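PDB 2JHP: VP4 CORE protein from Bluetongue virus, which caps the viral messenger RNA inside the core, acting as a multifunctional capping enzyme that binds guanine and S-adenosyl-L-homocysteine and contributes to the inner capsid. Local coordinates for residues E505-P510 / L568-K573; I474-W479 / D514-R519. All coordinates share one frame; numbering follows the deposited sequence.

Contact 1: residues E505-P510 / L568-K573; sequences EPIPDP and LFWWFK
Pro508 lies across the indole of Trp570, a worked example of a proline packed on the face of an aromatic side chain within one fold. Its CD stands over the five-membered ring as a CH-pi contact, 3.7 Å from the ring centroid and 14° off the normal, while CG moves out over the benzo part and comes 3.5 Å from Trp570 CZ2. The two side chains cross at about a right angle. Ile507 divides its two branches between neighbouring side chains of the helix. A chi1 of -60° sets CG1 anti to the carbonyl carbon, and an extended chi2 (165°) then takes CD1 to 3.5 Å from Phe569 CD2; CG2 lies 3.7 Å from Lys573 CD. Toward Lys573 the packing gives way to a looser, polar margin. That chain is extended beyond CG, but its ammonium only approaches the loop: NZ is 4.2 Å from Pro508 O and 4.9 Å from Asp509 OD2, too far for an ion pair, though the opposite charges may attract weakly. The loop follows strand 499-503; helix 470-480 backs the tight side, Phe476 and Trp479 touching both Pro508 and Trp570, while Trp637 and Leu640 of helix 635-641 pack on Phe569.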
loop_
_atom_site.group_PDB
_atom_site.type_symbol
_atom_site.label_atom_id
_atom_site.label_comp_id
_atom_site.label_asym_id
_atom_site.label_seq_id
_atom_site.Cartn_x
_atom_site.Cartn_y
_atom_site.Cartn_z
ATOM N N GLU A 505 -10.329 16.178 2.926
ATOM C CA GLU A 505 -10.478 16.703 4.273
ATOM C C GLU A 505 -10.650 18.232 4.222
ATOM O O GLU A 505 -9.843 18.913 3.569
ATOM C CB GLU A 505 -9.240 16.341 5.108
ATOM C CG GLU A 505 -9.170 14.886 5.533
ATOM C CD GLU A 505 -10.376 14.470 6.344
ATOM O OE1 GLU A 505 -11.080 15.350 6.894
ATOM O OE2 GLU A 505 -10.622 13.253 6.431
ATOM N N PRO A 506 -11.683 18.770 4.910
ATOM C CA PRO A 506 -11.924 20.216 4.867
ATOM C C PRO A 506 -10.823 20.975 5.591
ATOM O O PRO A 506 -10.237 20.454 6.538
ATOM C CB PRO A 506 -13.287 20.395 5.596
ATOM C CG PRO A 506 -13.405 19.222 6.493
ATOM C CD PRO A 506 -12.657 18.070 5.770
ATOM N N ILE A 507 -10.548 22.190 5.127
ATOM C CA ILE A 507 -9.645 23.108 5.814
ATOM C C ILE A 507 -10.041 23.180 7.285
ATOM O O ILE A 507 -11.221 23.318 7.591
ATOM C CB ILE A 507 -9.710 24.519 5.192
ATOM C CG1 ILE A 507 -9.314 24.484 3.710
ATOM C CG2 ILE A 507 -8.823 25.479 5.959
ATOM C CD1 ILE A 507 -9.684 25.737 2.921
ATOM N N PRO A 508 -9.066 23.060 8.205
ATOM C CA PRO A 508 -9.396 23.159 9.631
ATOM C C PRO A 508 -9.990 24.512 10.009
ATOM O O PRO A 508 -9.807 25.503 9.301
ATOM C CB PRO A 508 -8.043 22.989 10.318
ATOM C CG PRO A 508 -7.197 22.276 9.324
ATOM C CD PRO A 508 -7.629 22.812 8.000
ATOM N N ASP A 509 -10.701 24.540 11.129
ATOM C CA ASP A 509 -11.458 25.696 11.509
ATOM C C ASP A 509 -11.536 25.821 13.030
ATOM O O ASP A 509 -12.234 25.037 13.693
ATOM C CB ASP A 509 -12.866 25.589 10.912
ATOM C CG ASP A 509 -13.828 26.579 11.519
ATOM O OD1 ASP A 509 -14.834 26.143 12.112
ATOM O OD2 ASP A 509 -13.557 27.793 11.427
ATOM N N PRO A 510 -10.883 26.853 13.602
ATOM C CA PRO A 510 -9.990 27.869 13.028
ATOM C C PRO A 510 -8.830 27.333 12.227
ATOM O O PRO A 510 -8.247 26.321 12.609
ATOM C CB PRO A 510 -9.492 28.657 14.263
ATOM C CG PRO A 510 -9.946 27.886 15.453
ATOM C CD PRO A 510 -11.166 27.138 15.024
ATOM N N LEU A 568 -1.687 25.369 -0.029
ATOM C CA LEU A 568 -1.910 26.785 -0.316
ATOM C C LEU A 568 -3.227 27.312 0.236
ATOM O O LEU A 568 -3.259 28.355 0.877
ATOM C CB LEU A 568 -1.825 27.063 -1.820
ATOM C CG LEU A 568 -0.418 27.150 -2.423
ATOM C CD1 LEU A 568 -0.514 27.573 -3.879
ATOM C CD2 LEU A 568 0.467 28.124 -1.649
ATOM N N PHE A 569 -4.312 26.588 -0.009
ATOM C CA PHE A 569 -5.639 27.056 0.398
ATOM C C PHE A 569 -5.715 27.274 1.903
ATOM O O PHE A 569 -6.113 28.328 2.363
ATOM C CB PHE A 569 -6.719 26.066 -0.027
ATOM C CG PHE A 569 -7.925 26.719 -0.602
ATOM C CD1 PHE A 569 -8.327 26.448 -1.908
ATOM C CD2 PHE A 569 -8.649 27.625 0.146
ATOM C CE1 PHE A 569 -9.442 27.073 -2.449
ATOM C CE2 PHE A 569 -9.745 28.237 -0.380
ATOM C CZ PHE A 569 -10.156 27.966 -1.681
ATOM N N TRP A 570 -5.324 26.257 2.665
ATOM C CA TRP A 570 -5.281 26.333 4.122
ATOM C C TRP A 570 -4.275 27.399 4.592
ATOM O O TRP A 570 -4.561 28.175 5.509
ATOM C CB TRP A 570 -4.948 24.941 4.662
ATOM C CG TRP A 570 -4.699 24.823 6.114
ATOM C CD1 TRP A 570 -4.905 25.775 7.072
ATOM C CD2 TRP A 570 -4.241 23.654 6.799
ATOM N NE1 TRP A 570 -4.578 25.275 8.313
ATOM C CE2 TRP A 570 -4.167 23.973 8.170
ATOM C CE3 TRP A 570 -3.885 22.357 6.382
ATOM C CZ2 TRP A 570 -3.742 23.053 9.129
ATOM C CZ3 TRP A 570 -3.456 21.445 7.337
ATOM C CH2 TRP A 570 -3.399 21.797 8.695
ATOM N N TRP A 571 -3.117 27.438 3.937
ATOM C CA TRP A 571 -2.077 28.423 4.243
ATOM C C TRP A 571 -2.566 29.862 4.016
ATOM O O TRP A 571 -2.469 30.690 4.913
ATOM C CB TRP A 571 -0.801 28.127 3.449
ATOM C CG TRP A 571 0.425 28.720 4.044
ATOM C CD1 TRP A 571 1.159 28.218 5.078
ATOM C CD2 TRP A 571 1.077 29.925 3.633
ATOM N NE1 TRP A 571 2.229 29.038 5.341
ATOM C CE2 TRP A 571 2.198 30.097 4.472
ATOM C CE3 TRP A 571 0.814 30.889 2.642
ATOM C CZ2 TRP A 571 3.056 31.193 4.355
ATOM C CZ3 TRP A 571 1.671 31.971 2.522
ATOM C CH2 TRP A 571 2.774 32.116 3.374
ATOM N N PHE A 572 -3.122 30.146 2.839
ATOM C CA PHE A 572 -3.729 31.453 2.581
ATOM C C PHE A 572 -4.813 31.757 3.607
ATOM O O PHE A 572 -5.015 32.919 3.988
ATOM C CB PHE A 572 -4.318 31.545 1.167
ATOM C CG PHE A 572 -3.286 31.613 0.066
ATOM C CD1 PHE A 572 -2.112 32.345 0.224
ATOM C CD2 PHE A 572 -3.505 30.967 -1.147
ATOM C CE1 PHE A 572 -1.168 32.411 -0.799
ATOM C CE2 PHE A 572 -2.568 31.032 -2.173
ATOM C CZ PHE A 572 -1.398 31.755 -1.997
ATOM N N LYS A 573 -5.518 30.725 4.065
ATOM C CA LYS A 573 -6.574 30.943 5.051
ATOM C C LYS A 573 -5.976 31.268 6.417
ATOM O O LYS A 573 -6.534 32.063 7.163
ATOM C CB LYS A 573 -7.537 29.756 5.127
ATOM C CG LYS A 573 -8.903 30.139 5.674
ATOM C CD LYS A 573 -9.890 28.976 5.740
ATOM C CE LYS A 573 -11.139 29.359 6.545
ATOM N NZ LYS A 573 -11.991 28.163 6.841
#

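Contact 2: residues I474-W479 / D514-R519; sequences ILFLMW and DISLCR
Trp479 and Asp514 both set CG anti to their backbone N (chi1 177° and -172°), and from these starting points indole and carboxylate slide past each other in opposite directions and stack, their planes 12° apart. Asp514 CG stands 3.9 Å above the plane of the Trp479 indole, and CB makes a CH-pi contact with the six-membered ring, 4.0 Å from its centroid. Beside this stack Ser516 turns its CB against the helix backbone, 3.4 Å from Phe476 N, and its OG lies near the plane of the Phe476 ring, at the edge, 3.6 Å from CD1. The loop is shaped by an Asx turn: Asp514 OD2 accepts from Ser516 N in a nearly straight bond that arrives from above the carboxylate plane, and through its anti lone pair from Ser516 OG. Arg60 adds a salt bridge to that same oxygen, and Glu596 N bonds OD1, a web that holds the carboxylate flat against the indole and would probably favour its charged form. Trp479 NE1 is bonded to Ser593 O. At the other end, Leu475 CG meets Ile515 CG2 at 3.8 Å. Further round the loop, the guanidinium of Arg519 ties the turn to itself, NE reaching Ile515 O at 2.8 Å and NH2 reaching Ser516 O, while NH1 forms a salt bridge with Asp469 at the end of strand 466-469.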
loop_
_atom_site.group_PDB
_atom_site.type_symbol
_atom_site.label_atom_id
_atom_site.label_comp_id
_atom_site.label_asym_id
_atom_site.label_seq_id
_atom_site.Cartn_x
_atom_site.Cartn_y
_atom_site.Cartn_z
ATOM N N ILE A 474 0.734 12.613 7.377
ATOM C CA ILE A 474 0.655 11.726 8.532
ATOM C C ILE A 474 0.372 12.523 9.813
ATOM O O ILE A 474 -0.480 12.151 10.609
ATOM C CB ILE A 474 1.928 10.865 8.669
ATOM C CG1 ILE A 474 2.020 9.834 7.524
ATOM C CG2 ILE A 474 2.013 10.216 10.050
ATOM C CD1 ILE A 474 1.189 8.530 7.680
ATOM N N LEU A 475 1.088 13.627 9.986
ATOM C CA LEU A 475 0.930 14.504 11.130
ATOM C C LEU A 475 -0.472 15.115 11.188
ATOM O O LEU A 475 -1.028 15.320 12.270
ATOM C CB LEU A 475 1.988 15.606 11.059
ATOM C CG LEU A 475 3.278 15.463 11.876
ATOM C CD1 LEU A 475 3.338 14.197 12.733
ATOM C CD2 LEU A 475 4.494 15.598 10.998
ATOM N N PHE A 476 -1.029 15.411 10.018
ATOM C CA PHE A 476 -2.403 15.848 9.916
ATOM C C PHE A 476 -3.355 14.777 10.453
ATOM O O PHE A 476 -4.261 15.086 11.229
ATOM C CB PHE A 476 -2.753 16.193 8.473
ATOM C CG PHE A 476 -4.102 16.831 8.321
ATOM C CD1 PHE A 476 -4.285 18.182 8.622
ATOM C CD2 PHE A 476 -5.196 16.088 7.893
ATOM C CE1 PHE A 476 -5.520 18.779 8.480
ATOM C CE2 PHE A 476 -6.431 16.680 7.752
ATOM C CZ PHE A 476 -6.592 18.031 8.044
ATOM N N LEU A 477 -3.135 13.530 10.049
ATOM C CA LEU A 477 -3.987 12.418 10.466
ATOM C C LEU A 477 -3.753 12.038 11.908
ATOM O O LEU A 477 -4.682 11.625 12.577
ATOM C CB LEU A 477 -3.812 11.189 9.547
ATOM C CG LEU A 477 -4.254 11.372 8.093
ATOM C CD1 LEU A 477 -3.630 10.344 7.155
ATOM C CD2 LEU A 477 -5.770 11.361 8.017
ATOM N N MET A 478 -2.525 12.166 12.391
ATOM C CA MET A 478 -2.286 12.017 13.820
ATOM C C MET A 478 -3.234 12.963 14.598
ATOM O O MET A 478 -3.852 12.584 15.600
ATOM C CB MET A 478 -0.835 12.298 14.191
ATOM C CG MET A 478 0.069 11.114 13.965
ATOM S SD MET A 478 1.752 11.417 14.529
ATOM C CE MET A 478 2.587 9.978 13.879
ATOM N N TRP A 479 -3.363 14.180 14.075
ATOM C CA TRP A 479 -4.035 15.287 14.737
ATOM C C TRP A 479 -5.558 15.219 14.643
ATOM O O TRP A 479 -6.244 15.492 15.619
ATOM C CB TRP A 479 -3.498 16.581 14.124
ATOM C CG TRP A 479 -4.090 17.852 14.597
ATOM C CD1 TRP A 479 -4.366 18.204 15.873
ATOM C CD2 TRP A 479 -4.422 18.978 13.784
ATOM N NE1 TRP A 479 -4.884 19.479 15.913
ATOM C CE2 TRP A 479 -4.926 19.976 14.639
ATOM C CE3 TRP A 479 -4.358 19.234 12.405
ATOM C CZ2 TRP A 479 -5.366 21.215 14.166
ATOM C CZ3 TRP A 479 -4.794 20.464 11.932
ATOM C CH2 TRP A 479 -5.299 21.435 12.808
ATOM N N ASP A 514 -0.887 24.511 12.170
ATOM C CA ASP A 514 -0.353 23.266 12.717
ATOM C C ASP A 514 0.829 22.678 11.926
ATOM O O ASP A 514 0.929 22.853 10.714
ATOM C CB ASP A 514 -1.463 22.235 12.853
ATOM C CG ASP A 514 -1.010 20.995 13.581
ATOM O OD1 ASP A 514 -0.910 21.026 14.830
ATOM O OD2 ASP A 514 -0.739 19.992 12.890
ATOM N N ILE A 515 1.710 21.987 12.647
ATOM C CA ILE A 515 2.893 21.317 12.102
ATOM C C ILE A 515 2.634 20.600 10.770
ATOM O O ILE A 515 3.454 20.667 9.856
ATOM C CB ILE A 515 3.500 20.358 13.172
ATOM C CG1 ILE A 515 4.631 21.052 13.918
ATOM C CG2 ILE A 515 4.052 19.079 12.574
ATOM C CD1 ILE A 515 4.854 20.494 15.293
ATOM N N SER A 516 1.481 19.934 10.672
ATOM C CA SER A 516 1.039 19.257 9.460
ATOM C C SER A 516 1.142 20.180 8.251
ATOM O O SER A 516 1.508 19.758 7.162
ATOM C CB SER A 516 -0.406 18.778 9.645
ATOM O OG SER A 516 -1.293 19.860 9.861
ATOM N N LEU A 517 0.809 21.446 8.466
ATOM C CA LEU A 517 0.892 22.467 7.437
ATOM C C LEU A 517 2.305 23.087 7.349
ATOM O O LEU A 517 2.873 23.188 6.262
ATOM C CB LEU A 517 -0.165 23.544 7.713
ATOM C CG LEU A 517 -0.312 24.735 6.766
ATOM C CD1 LEU A 517 -0.832 24.290 5.405
ATOM C CD2 LEU A 517 -1.216 25.816 7.385
ATOM N N CYS A 518 2.859 23.469 8.504
ATOM C CA CYS A 518 4.017 24.353 8.580
ATOM C C CYS A 518 5.219 23.746 9.284
ATOM O O CYS A 518 5.232 23.591 10.506
ATOM C CB CYS A 518 3.635 25.671 9.261
ATOM S SG CYS A 518 2.321 26.566 8.423
ATOM N N ARG A 519 6.227 23.404 8.488
ATOM C CA ARG A 519 7.523 22.986 9.007
ATOM C C ARG A 519 8.610 23.854 8.372
ATOM O O ARG A 519 9.275 24.611 9.071
ATOM C CB ARG A 519 7.740 21.481 8.790
ATOM C CG ARG A 519 6.879 20.606 9.743
ATOM C CD ARG A 519 6.466 19.268 9.152
ATOM N NE ARG A 519 5.344 19.425 8.228
ATOM C CZ ARG A 519 5.380 19.131 6.934
ATOM N NH1 ARG A 519 6.485 18.621 6.386
ATOM N NH2 ARG A 519 4.301 19.332 6.188
#

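Overall arrangement
Contact 2 is the more deeply buried of the pair, whereas contact 1 is partly buried, with a charged margin at Lys573. Loops 505-510 and 514-519 belong to the same connection between strand 499-503 and helix 523-533; the first rests on helix 568-576, the second on helix 470-480, and the paired segments alternate along the chain. Trp570 joins the two contacts, its six-membered ring meeting Ser516 while its NE1 lies 3.5 Å from Leu517 CD2. Their chemistry follows position: contact 1 relies on proline and isoleucine against aromatic rings, whereas contact 2 brings a carboxylate inside, where hydrogen bonds and its ion pair with Arg60, outside both segments, probably offset the cost of burial.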